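Long-range contact in putative DD-carboxypeptidase TP_0574 (Treponema pallidum, PDB 1O75), which binds penicillin and has zinc-stimulated carboxypeptidase activity on synthetic depsipeptides, possibly acting as a D,D-carboxypeptidase that reduces peptidoglycan cross-linking: residues F255-Y269 with F305-A319. The protein carries 2 engineered substitutions. Numbering follows the deposited sequence. Where two conformers were deposited one is given.
With XE (xenon), chain F.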
ATOM      1  N   PHE B 255      -4.500 -12.313 -16.907  1.00 27.32           N
ATOM      2  CA  PHE B 255      -5.511 -11.271 -17.097  1.00 26.36           C
ATOM      3  C   PHE B 255      -5.427 -10.613 -18.462  1.00 25.92           C
ATOM      4  O   PHE B 255      -4.350 -10.218 -18.923  1.00 23.91           O
ATOM      5  CB  PHE B 255      -5.357 -10.180 -16.038  1.00 25.08           C
ATOM      6  CG  PHE B 255      -6.294  -9.016 -16.229  1.00 25.06           C
ATOM      7  CD1 PHE B 255      -7.608  -9.076 -15.753  1.00 24.54           C
ATOM      8  CD2 PHE B 255      -5.850  -7.848 -16.850  1.00 26.56           C
ATOM      9  CE1 PHE B 255      -8.465  -7.978 -15.886  1.00 25.07           C
ATOM     10  CE2 PHE B 255      -6.699  -6.738 -16.992  1.00 28.13           C
ATOM     11  CZ  PHE B 255      -8.015  -6.809 -16.501  1.00 26.45           C
ATOM     12  N   ASN B 256      -6.583 -10.437 -19.093  1.00 25.91           N
ATOM     13  CA  ASN B 256      -6.607  -9.788 -20.388  1.00 23.84           C
ATOM     14  C   ASN B 256      -7.278  -8.409 -20.386  1.00 23.80           C
ATOM     15  O   ASN B 256      -6.651  -7.398 -20.711  1.00 23.99           O
ATOM     16  CB  ASN B 256      -7.342 -10.664 -21.402  1.00 25.89           C
ATOM     17  CG  ASN B 256      -6.427 -11.643 -22.107  1.00 29.38           C
ATOM     18  OD1 ASN B 256      -5.269 -11.346 -22.324  1.00 29.37           O
ATOM     19  ND2 ASN B 256      -6.961 -12.803 -22.500  1.00 28.96           N
ATOM     20  N   THR B 257      -8.556  -8.365 -20.007  1.00 23.37           N
ATOM     21  CA  THR B 257      -9.269  -7.098 -20.100  1.00 22.02           C
ATOM     22  C   THR B 257     -10.537  -7.031 -19.248  1.00 23.76           C
ATOM     23  O   THR B 257     -10.834  -7.960 -18.471  1.00 22.99           O
ATOM     24  CB  THR B 257      -9.562  -6.847 -21.610  1.00 23.83           C
ATOM     25  OG1 THR B 257     -10.027  -5.509 -21.817  1.00 25.79           O
ATOM     26  CG2 THR B 257     -10.599  -7.880 -22.150  1.00 25.59           C
ATOM     27  N   VAL B 258     -11.269  -5.917 -19.371  1.00 23.40           N
ATOM     28  CA  VAL B 258     -12.500  -5.723 -18.613  1.00 22.67           C
ATOM     29  C   VAL B 258     -13.585  -5.122 -19.495  1.00 23.73           C
ATOM     30  O   VAL B 258     -13.329  -4.190 -20.270  1.00 25.83           O
ATOM     31  CB  VAL B 258     -12.330  -4.713 -17.437  1.00 24.81           C
ATOM     32  CG1 VAL B 258     -13.542  -4.816 -16.474  1.00 21.81           C
ATOM     33  CG2 VAL B 258     -11.055  -4.964 -16.707  1.00 28.07           C
ATOM     34  N   ARG B 259     -14.796  -5.641 -19.360  1.00 24.50           N
ATOM     35  CA  ARG B 259     -15.928  -5.102 -20.097  1.00 22.05           C
ATOM     36  C   ARG B 259     -16.729  -4.250 -19.124  1.00 21.29           C
ATOM     37  O   ARG B 259     -16.936  -4.640 -17.972  1.00 23.87           O
ATOM     38  CB  ARG B 259     -16.821  -6.225 -20.610  1.00 23.90           C
ATOM     39  CG  ARG B 259     -18.031  -5.707 -21.422  1.00 25.03           C
ATOM     40  CD  ARG B 259     -19.049  -6.847 -21.637  1.00 29.00           C
ATOM     41  NE  ARG B 259     -20.199  -6.407 -22.418  1.00 29.80           N
ATOM     42  CZ  ARG B 259     -20.326  -6.609 -23.726  1.00 33.82           C
ATOM     43  NH1 ARG B 259     -19.372  -7.244 -24.387  1.00 34.65           N
ATOM     44  NH2 ARG B 259     -21.407  -6.182 -24.370  1.00 32.99           N
ATOM     45  N   TYR B 260     -17.165  -3.076 -19.556  1.00 22.37           N
ATOM     46  CA  TYR B 260     -18.011  -2.247 -18.691  1.00 22.70           C
ATOM     47  C   TYR B 260     -19.448  -2.306 -19.274  1.00 25.10           C
ATOM     48  O   TYR B 260     -19.630  -2.002 -20.455  1.00 24.00           O
ATOM     49  CB  TYR B 260     -17.586  -0.762 -18.716  1.00 23.43           C
ATOM     50  CG  TYR B 260     -16.227  -0.438 -18.090  1.00 26.04           C
ATOM     51  CD1 TYR B 260     -15.538  -1.389 -17.325  1.00 24.31           C
ATOM     52  CD2 TYR B 260     -15.650   0.831 -18.252  1.00 23.72           C
ATOM     53  CE1 TYR B 260     -14.296  -1.086 -16.729  1.00 24.17           C
ATOM     54  CE2 TYR B 260     -14.406   1.153 -17.660  1.00 24.73           C
ATOM     55  CZ  TYR B 260     -13.742   0.186 -16.901  1.00 27.60           C
ATOM     56  OH  TYR B 260     -12.533   0.496 -16.312  1.00 25.82           O
ATOM     57  N   ASP B 261     -20.438  -2.694 -18.471  1.00 24.93           N
ATOM     58  CA  ASP B 261     -21.839  -2.657 -18.922  1.00 26.66           C
ATOM     59  C   ASP B 261     -22.465  -1.556 -18.045  1.00 27.37           C
ATOM     60  O   ASP B 261     -22.335  -1.580 -16.816  1.00 27.91           O
ATOM     61  CB  ASP B 261     -22.576  -3.980 -18.697  1.00 26.61           C
ATOM     62  CG  ASP B 261     -22.155  -5.054 -19.665  1.00 26.62           C
ATOM     63  OD1 ASP B 261     -21.913  -4.748 -20.849  1.00 29.04           O
ATOM     64  OD2 ASP B 261     -22.084  -6.211 -19.250  1.00 32.43           O
ATOM     65  N   TYR B 262     -23.140  -0.611 -18.692  1.00 26.06           N
ATOM     66  CA  TYR B 262     -23.735   0.552 -18.024  1.00 26.10           C
ATOM     67  C   TYR B 262     -25.263   0.480 -17.981  1.00 27.00           C
ATOM     68  O   TYR B 262     -25.915   0.351 -19.024  1.00 25.58           O
ATOM     69  CB  TYR B 262     -23.296   1.806 -18.784  1.00 25.83           C
ATOM     70  CG  TYR B 262     -23.794   3.123 -18.238  1.00 24.32           C
ATOM     71  CD1 TYR B 262     -23.781   3.382 -16.875  1.00 25.17           C
ATOM     72  CD2 TYR B 262     -24.209   4.149 -19.107  1.00 26.47           C
ATOM     73  CE1 TYR B 262     -24.159   4.635 -16.374  1.00 26.02           C
ATOM     74  CE2 TYR B 262     -24.590   5.404 -18.620  1.00 25.09           C
ATOM     75  CZ  TYR B 262     -24.562   5.636 -17.256  1.00 28.14           C
ATOM     76  OH  TYR B 262     -24.940   6.862 -16.748  1.00 30.09           O
ATOM     77  N   TYR B 263     -25.808   0.592 -16.774  1.00 27.55           N
ATOM     78  CA  TYR B 263     -27.248   0.520 -16.562  1.00 28.07           C
ATOM     79  C   TYR B 263     -27.885   1.865 -16.227  1.00 29.33           C
ATOM     80  O   TYR B 263     -29.029   1.926 -15.744  1.00 30.74           O
ATOM     81  CB  TYR B 263     -27.542  -0.515 -15.469  1.00 25.36           C
ATOM     82  CG  TYR B 263     -27.390  -1.946 -15.971  1.00 27.66           C
ATOM     83  CD1 TYR B 263     -26.131  -2.543 -16.116  1.00 28.59           C
ATOM     84  CD2 TYR B 263     -28.510  -2.682 -16.372  1.00 24.70           C
ATOM     85  CE1 TYR B 263     -25.996  -3.853 -16.661  1.00 27.06           C
ATOM     86  CE2 TYR B 263     -28.390  -3.978 -16.915  1.00 25.88           C
ATOM     87  CZ  TYR B 263     -27.138  -4.555 -17.065  1.00 27.29           C
ATOM     88  OH  TYR B 263     -27.037  -5.800 -17.690  1.00 26.87           O
ATOM     89  N   GLY B 264     -27.161   2.946 -16.512  1.00 30.14           N
ATOM     90  CA  GLY B 264     -27.692   4.270 -16.226  1.00 31.54           C
ATOM     91  C   GLY B 264     -28.101   4.407 -14.773  1.00 32.25           C
ATOM     92  O   GLY B 264     -27.350   4.025 -13.867  1.00 31.07           O
ATOM     93  N   ASP B 265     -29.287   4.949 -14.518  0.57 32.35           N
ATOM     94  CA  ASP B 265     -29.712   5.102 -13.130  0.57 33.17           C
ATOM     95  C   ASP B 265     -30.512   3.902 -12.620  0.57 33.05           C
ATOM     96  O   ASP B 265     -31.051   3.944 -11.514  0.57 32.76           O
ATOM     97  CB  ASP B 265     -30.542   6.378 -12.947  0.57 35.27           C
ATOM     98  CG  ASP B 265     -29.793   7.640 -13.360  0.57 38.75           C
ATOM     99  OD1 ASP B 265     -28.594   7.783 -13.023  0.57 42.16           O
ATOM    100  OD2 ASP B 265     -30.412   8.499 -14.017  0.57 40.32           O
ATOM    101  N   ASP B 266     -30.582   2.832 -13.410  1.00 31.13           N
ATOM    102  CA  ASP B 266     -31.333   1.644 -12.996  1.00 30.51           C
ATOM    103  C   ASP B 266     -30.627   0.752 -11.965  1.00 29.83           C
ATOM    104  O   ASP B 266     -29.865  -0.160 -12.312  1.00 29.19           O
ATOM    105  CB  ASP B 266     -31.741   0.801 -14.219  1.00 30.03           C
ATOM    106  CG  ASP B 266     -32.494  -0.476 -13.832  1.00 30.51           C
ATOM    107  OD1 ASP B 266     -33.022  -0.547 -12.705  1.00 30.47           O
ATOM    108  OD2 ASP B 266     -32.556  -1.414 -14.653  1.00 32.25           O
ATOM    109  N   ALA B 267     -30.909   1.015 -10.693  1.00 27.98           N
ATOM    110  CA  ALA B 267     -30.323   0.267  -9.583  1.00 29.34           C
ATOM    111  C   ALA B 267     -30.680  -1.214  -9.597  1.00 29.39           C
ATOM    112  O   ALA B 267     -30.024  -2.013  -8.925  1.00 29.14           O
ATOM    113  CB  ALA B 267     -30.756   0.876  -8.254  1.00 31.40           C
ATOM    114  N   SER B 268     -31.697  -1.599 -10.369  1.00 29.94           N
ATOM    115  CA  SER B 268     -32.060  -3.018 -10.412  1.00 30.12           C
ATOM    116  C   SER B 268     -31.269  -3.813 -11.453  1.00 27.93           C
ATOM    117  O   SER B 268     -31.450  -5.013 -11.564  1.00 26.16           O
ATOM    118  CB  SER B 268     -33.563  -3.188 -10.694  1.00 31.64           C
ATOM    119  OG  SER B 268     -33.876  -2.875 -12.050  1.00 32.65           O
ATOM    120  N   TYR B 269     -30.403  -3.150 -12.220  1.00 25.28           N
ATOM    121  CA  TYR B 269     -29.625  -3.833 -13.255  1.00 25.97           C
ATOM    122  C   TYR B 269     -30.506  -4.636 -14.241  1.00 26.55           C
ATOM    123  O   TYR B 269     -30.212  -5.786 -14.616  1.00 26.63           O
ATOM    124  CB  TYR B 269     -28.555  -4.743 -12.620  1.00 24.58           C
ATOM    125  CG  TYR B 269     -27.381  -3.963 -12.037  1.00 26.69           C
ATOM    126  CD1 TYR B 269     -27.470  -3.362 -10.781  1.00 28.65           C
ATOM    127  CD2 TYR B 269     -26.192  -3.797 -12.767  1.00 27.19           C
ATOM    128  CE1 TYR B 269     -26.392  -2.610 -10.247  1.00 27.59           C
ATOM    129  CE2 TYR B 269     -25.119  -3.048 -12.257  1.00 27.66           C
ATOM    130  CZ  TYR B 269     -25.228  -2.462 -10.988  1.00 29.19           C
ATOM    131  OH  TYR B 269     -24.157  -1.776 -10.442  1.00 27.21           O
ATOM    132  N   PHE B 305     -15.899   5.745 -24.319  1.00 24.41           N
ATOM    133  CA  PHE B 305     -16.937   5.721 -23.280  1.00 25.91           C
ATOM    134  C   PHE B 305     -18.051   6.743 -23.587  1.00 25.76           C
ATOM    135  O   PHE B 305     -18.814   7.142 -22.710  1.00 28.18           O
ATOM    136  CB  PHE B 305     -16.330   6.014 -21.892  1.00 23.71           C
ATOM    137  CG  PHE B 305     -15.271   5.016 -21.479  1.00 23.64           C
ATOM    138  CD1 PHE B 305     -15.513   3.659 -21.602  1.00 20.53           C
ATOM    139  CD2 PHE B 305     -14.031   5.440 -20.985  1.00 24.63           C
ATOM    140  CE1 PHE B 305     -14.529   2.712 -21.246  1.00 24.61           C
ATOM    141  CE2 PHE B 305     -13.033   4.510 -20.617  1.00 25.99           C
ATOM    142  CZ  PHE B 305     -13.278   3.144 -20.750  1.00 24.28           C
ATOM    143  N   LYS B 306     -18.134   7.148 -24.844  1.00 28.47           N
ATOM    144  CA  LYS B 306     -19.122   8.136 -25.260  1.00 33.06           C
ATOM    145  C   LYS B 306     -20.531   7.758 -24.798  1.00 31.79           C
ATOM    146  O   LYS B 306     -21.009   6.673 -25.106  1.00 31.76           O
ATOM    147  CB  LYS B 306     -19.106   8.275 -26.790  1.00 33.83           C
ATOM    148  CG  LYS B 306     -20.001   9.399 -27.287  1.00 40.57           C
ATOM    149  CD  LYS B 306     -20.030   9.495 -28.812  1.00 43.10           C
ATOM    150  CE  LYS B 306     -21.109  10.488 -29.249  1.00 47.82           C
ATOM    151  NZ  LYS B 306     -21.025  10.814 -30.702  1.00 48.45           N
ATOM    152  N   GLY B 307     -21.166   8.649 -24.041  1.00 32.95           N
ATOM    153  CA  GLY B 307     -22.517   8.409 -23.564  1.00 32.78           C
ATOM    154  C   GLY B 307     -22.575   7.878 -22.146  1.00 32.89           C
ATOM    155  O   GLY B 307     -23.656   7.756 -21.565  1.00 31.60           O
ATOM    156  N   SER B 308     -21.416   7.561 -21.576  1.00 30.08           N
ATOM    157  CA  SER B 308     -21.385   7.022 -20.228  1.00 29.43           C
ATOM    158  C   SER B 308     -21.555   8.174 -19.278  1.00 28.97           C
ATOM    159  O   SER B 308     -21.437   9.314 -19.673  1.00 31.03           O
ATOM    160  CB  SER B 308     -20.037   6.361 -19.961  1.00 29.82           C
ATOM    161  OG  SER B 308     -19.021   7.345 -20.035  1.00 27.92           O
ATOM    162  N   GLY B 309     -21.812   7.876 -18.016  1.00 29.89           N
ATOM    163  CA  GLY B 309     -21.950   8.923 -17.027  1.00 28.77           C
ATOM    164  C   GLY B 309     -22.157   8.271 -15.687  1.00 28.20           C
ATOM    165  O   GLY B 309     -22.076   7.047 -15.588  1.00 30.51           O
ATOM    166  N   PRO B 310     -22.422   9.045 -14.632  1.00 28.49           N
ATOM    167  CA  PRO B 310     -22.639   8.463 -13.313  1.00 28.01           C
ATOM    168  C   PRO B 310     -23.781   7.429 -13.367  1.00 28.52           C
ATOM    169  O   PRO B 310     -24.655   7.501 -14.232  1.00 30.18           O
ATOM    170  CB  PRO B 310     -23.010   9.674 -12.452  1.00 29.79           C
ATOM    171  CG  PRO B 310     -22.287  10.818 -13.137  1.00 27.83           C
ATOM    172  CD  PRO B 310     -22.553  10.516 -14.599  1.00 29.01           C
ATOM    173  N   GLY B 311     -23.776   6.477 -12.445  1.00 26.30           N
ATOM    174  CA  GLY B 311     -24.814   5.467 -12.456  1.00 28.86           C
ATOM    175  C   GLY B 311     -24.287   4.091 -12.061  1.00 27.42           C
ATOM    176  O   GLY B 311     -23.242   3.976 -11.425  1.00 27.79           O
ATOM    177  N   TYR B 312     -25.024   3.062 -12.463  1.00 26.00           N
ATOM    178  CA  TYR B 312     -24.717   1.681 -12.139  1.00 23.96           C
ATOM    179  C   TYR B 312     -23.997   0.971 -13.251  1.00 25.24           C
ATOM    180  O   TYR B 312     -24.450   0.961 -14.418  1.00 24.14           O
ATOM    181  CB  TYR B 312     -26.008   0.927 -11.823  1.00 25.38           C
ATOM    182  CG  TYR B 312     -26.688   1.464 -10.606  1.00 25.89           C
ATOM    183  CD1 TYR B 312     -26.401   0.957  -9.340  1.00 25.02           C
ATOM    184  CD2 TYR B 312     -27.571   2.543 -10.707  1.00 26.79           C
ATOM    185  CE1 TYR B 312     -26.978   1.511  -8.203  1.00 28.94           C
ATOM    186  CE2 TYR B 312     -28.145   3.113  -9.570  1.00 29.43           C
ATOM    187  CZ  TYR B 312     -27.844   2.595  -8.332  1.00 29.11           C
ATOM    188  OH  TYR B 312     -28.376   3.191  -7.217  1.00 33.47           O
ATOM    189  N   TYR B 313     -22.883   0.355 -12.870  1.00 24.26           N
ATOM    190  CA  TYR B 313     -22.069  -0.372 -13.808  1.00 24.29           C
ATOM    191  C   TYR B 313     -21.881  -1.812 -13.365  1.00 23.90           C
ATOM    192  O   TYR B 313     -21.951  -2.138 -12.181  1.00 24.00           O
ATOM    193  CB  TYR B 313     -20.675   0.267 -13.954  1.00 21.86           C
ATOM    194  CG  TYR B 313     -20.662   1.600 -14.661  1.00 24.30           C
ATOM    195  CD1 TYR B 313     -21.029   2.774 -13.997  1.00 21.60           C
ATOM    196  CD2 TYR B 313     -20.288   1.685 -15.999  1.00 22.29           C
ATOM    197  CE1 TYR B 313     -21.016   4.008 -14.671  1.00 22.78           C
ATOM    198  CE2 TYR B 313     -20.277   2.892 -16.666  1.00 25.21           C
ATOM    199  CZ  TYR B 313     -20.639   4.051 -15.999  1.00 23.32           C
ATOM    200  OH  TYR B 313     -20.597   5.239 -16.696  1.00 25.72           O
ATOM    201  N   ARG B 314     -21.635  -2.661 -14.343  1.00 23.70           N
ATOM    202  CA  ARG B 314     -21.356  -4.063 -14.094  1.00 23.66           C
ATOM    203  C   ARG B 314     -20.023  -4.265 -14.798  1.00 23.29           C
ATOM    204  O   ARG B 314     -19.930  -4.044 -16.010  1.00 24.61           O
ATOM    205  CB  ARG B 314     -22.428  -4.964 -14.725  1.00 25.48           C
ATOM    206  CG  ARG B 314     -22.052  -6.442 -14.717  1.00 26.53           C
ATOM    207  CD  ARG B 314     -23.300  -7.343 -14.781  1.00 28.70           C
ATOM    208  NE  ARG B 314     -24.075  -7.256 -13.538  1.00 27.40           N
ATOM    209  CZ  ARG B 314     -25.344  -7.626 -13.415  1.00 28.45           C
ATOM    210  NH1 ARG B 314     -26.009  -8.117 -14.466  1.00 26.17           N
ATOM    211  NH2 ARG B 314     -25.951  -7.501 -12.244  1.00 24.50           N
ATOM    212  N   LEU B 315     -19.003  -4.665 -14.039  1.00 22.80           N
ATOM    213  CA  LEU B 315     -17.655  -4.883 -14.577  1.00 24.37           C
ATOM    214  C   LEU B 315     -17.404  -6.379 -14.728  1.00 22.72           C
ATOM    215  O   LEU B 315     -17.675  -7.145 -13.812  1.00 24.30           O
ATOM    216  CB  LEU B 315     -16.590  -4.318 -13.602  1.00 23.08           C
ATOM    217  CG  LEU B 315     -16.891  -2.965 -12.973  1.00 25.55           C
ATOM    218  CD1 LEU B 315     -15.724  -2.512 -12.097  1.00 26.49           C
ATOM    219  CD2 LEU B 315     -17.165  -1.955 -14.069  1.00 24.31           C
ATOM    220  N   THR B 316     -16.875  -6.791 -15.869  1.00 21.83           N
ATOM    221  CA  THR B 316     -16.573  -8.198 -16.051  1.00 23.51           C
ATOM    222  C   THR B 316     -15.072  -8.349 -16.336  1.00 21.57           C
ATOM    223  O   THR B 316     -14.606  -7.919 -17.376  1.00 22.11           O
ATOM    224  CB  THR B 316     -17.386  -8.795 -17.231  1.00 25.84           C
ATOM    225  OG1 THR B 316     -18.786  -8.642 -16.953  1.00 25.33           O
ATOM    226  CG2 THR B 316     -17.080 -10.308 -17.403  1.00 25.47           C
ATOM    227  N   LEU B 317     -14.340  -8.967 -15.407  1.00 22.61           N
ATOM    228  CA  LEU B 317     -12.892  -9.201 -15.557  1.00 23.09           C
ATOM    229  C   LEU B 317     -12.689 -10.461 -16.403  1.00 22.54           C
ATOM    230  O   LEU B 317     -13.220 -11.513 -16.079  1.00 23.15           O
ATOM    231  CB  LEU B 317     -12.251  -9.429 -14.177  1.00 25.94           C
ATOM    232  CG  LEU B 317     -11.839  -8.228 -13.319  1.00 30.17           C
ATOM    233  CD1 LEU B 317     -12.783  -7.100 -13.462  1.00 32.61           C
ATOM    234  CD2 LEU B 317     -11.723  -8.685 -11.877  1.00 31.26           C
ATOM    235  N   ILE B 318     -11.883 -10.347 -17.449  1.00 24.45           N
ATOM    236  CA  ILE B 318     -11.625 -11.433 -18.377  1.00 25.53           C
ATOM    237  C   ILE B 318     -10.165 -11.891 -18.324  1.00 26.08           C
ATOM    238  O   ILE B 318      -9.244 -11.115 -18.593  1.00 26.82           O
ATOM    239  CB  ILE B 318     -12.000 -10.972 -19.794  1.00 24.60           C
ATOM    240  CG1 ILE B 318     -13.516 -10.644 -19.816  1.00 25.84           C
ATOM    241  CG2 ILE B 318     -11.644 -12.046 -20.806  1.00 24.51           C
ATOM    242  CD1 ILE B 318     -13.934  -9.847 -21.028  1.00 25.24           C
ATOM    243  N   ALA B 319      -9.972 -13.162 -17.988  1.00 26.53           N
ATOM    244  CA  ALA B 319      -8.631 -13.726 -17.837  1.00 27.87           C
ATOM    245  C   ALA B 319      -8.585 -15.165 -18.356  1.00 26.35           C
ATOM    246  O   ALA B 319      -9.508 -15.927 -18.134  1.00 25.66           O
ATOM    247  CB  ALA B 319      -8.232 -13.699 -16.349  1.00 27.40           C
TER
HETATM  248 XE    XE F1415     -14.990   1.606 -13.905  0.50 34.76          XE
HETATM  249  O   HOH W   1     -19.533  -6.349 -17.758  1.00 26.80           O
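Tyr262 and Tyr313, a non-hydrogen-bonded antiparallel pair, form an offset stack with planes at 22°; the overlap is at the rims, Tyr262 CD1 lying over the Tyr313 face. Tyr262 turns its ring away from its own backbone N (chi1 -179°), which carries the OH alongside the partner chain to Pro310 O. There it donates at 2.6 Å, from above the carbonyl plane. Tyr313 OH in turn bonds Gly309 O; the two phenols thus bond to consecutive carbonyls just before the strand 311-319.

Strands 255-262 and 311-319 run antiparallel as the central pair of a four-stranded sheet, in the region matched to the Tp47 domain C family of the E-set (immunoglobulin-like) clan. Ile318 O accepts from both Asn256 N and Thr257 N, the signature of a classic beta bulge. On the face carrying Val258 and Leu315, one face of the Tyr260 ring lies against xenon (Tyr260 CZ at 3.5 Å), in a pocket completed by Cys296, Gly297 and Phe331. Leu315 CD2 packs against Tyr260 CD1, and Phe305 CE1 against Tyr260 CD2; the phenol OH is bonded to Gly297 O.

On the opposite face, Arg259 NE forms a salt bridge with Asp261 OD1 at 2.9 Å, within its guanidinium plane; Asp261 OD1 is also hydrogen-bonded to Ser275 OG. A water lies among Asp261 OD2, Arg314 O and Thr316 OG1. The Arg314 guanidinium lies 12° from parallel to the Tyr269 ring, whose CD2 sits over it near the rim; Asp328 holds Arg314 NE in a salt bridge. Tyr269 OH donates to Tyr313 O at 2.8 Å. In the turn from Asp266 to Tyr269, Ala267 CA stands 3.5 Å from the Tyr312 ring centroid, almost straight above it, a CH-pi contact.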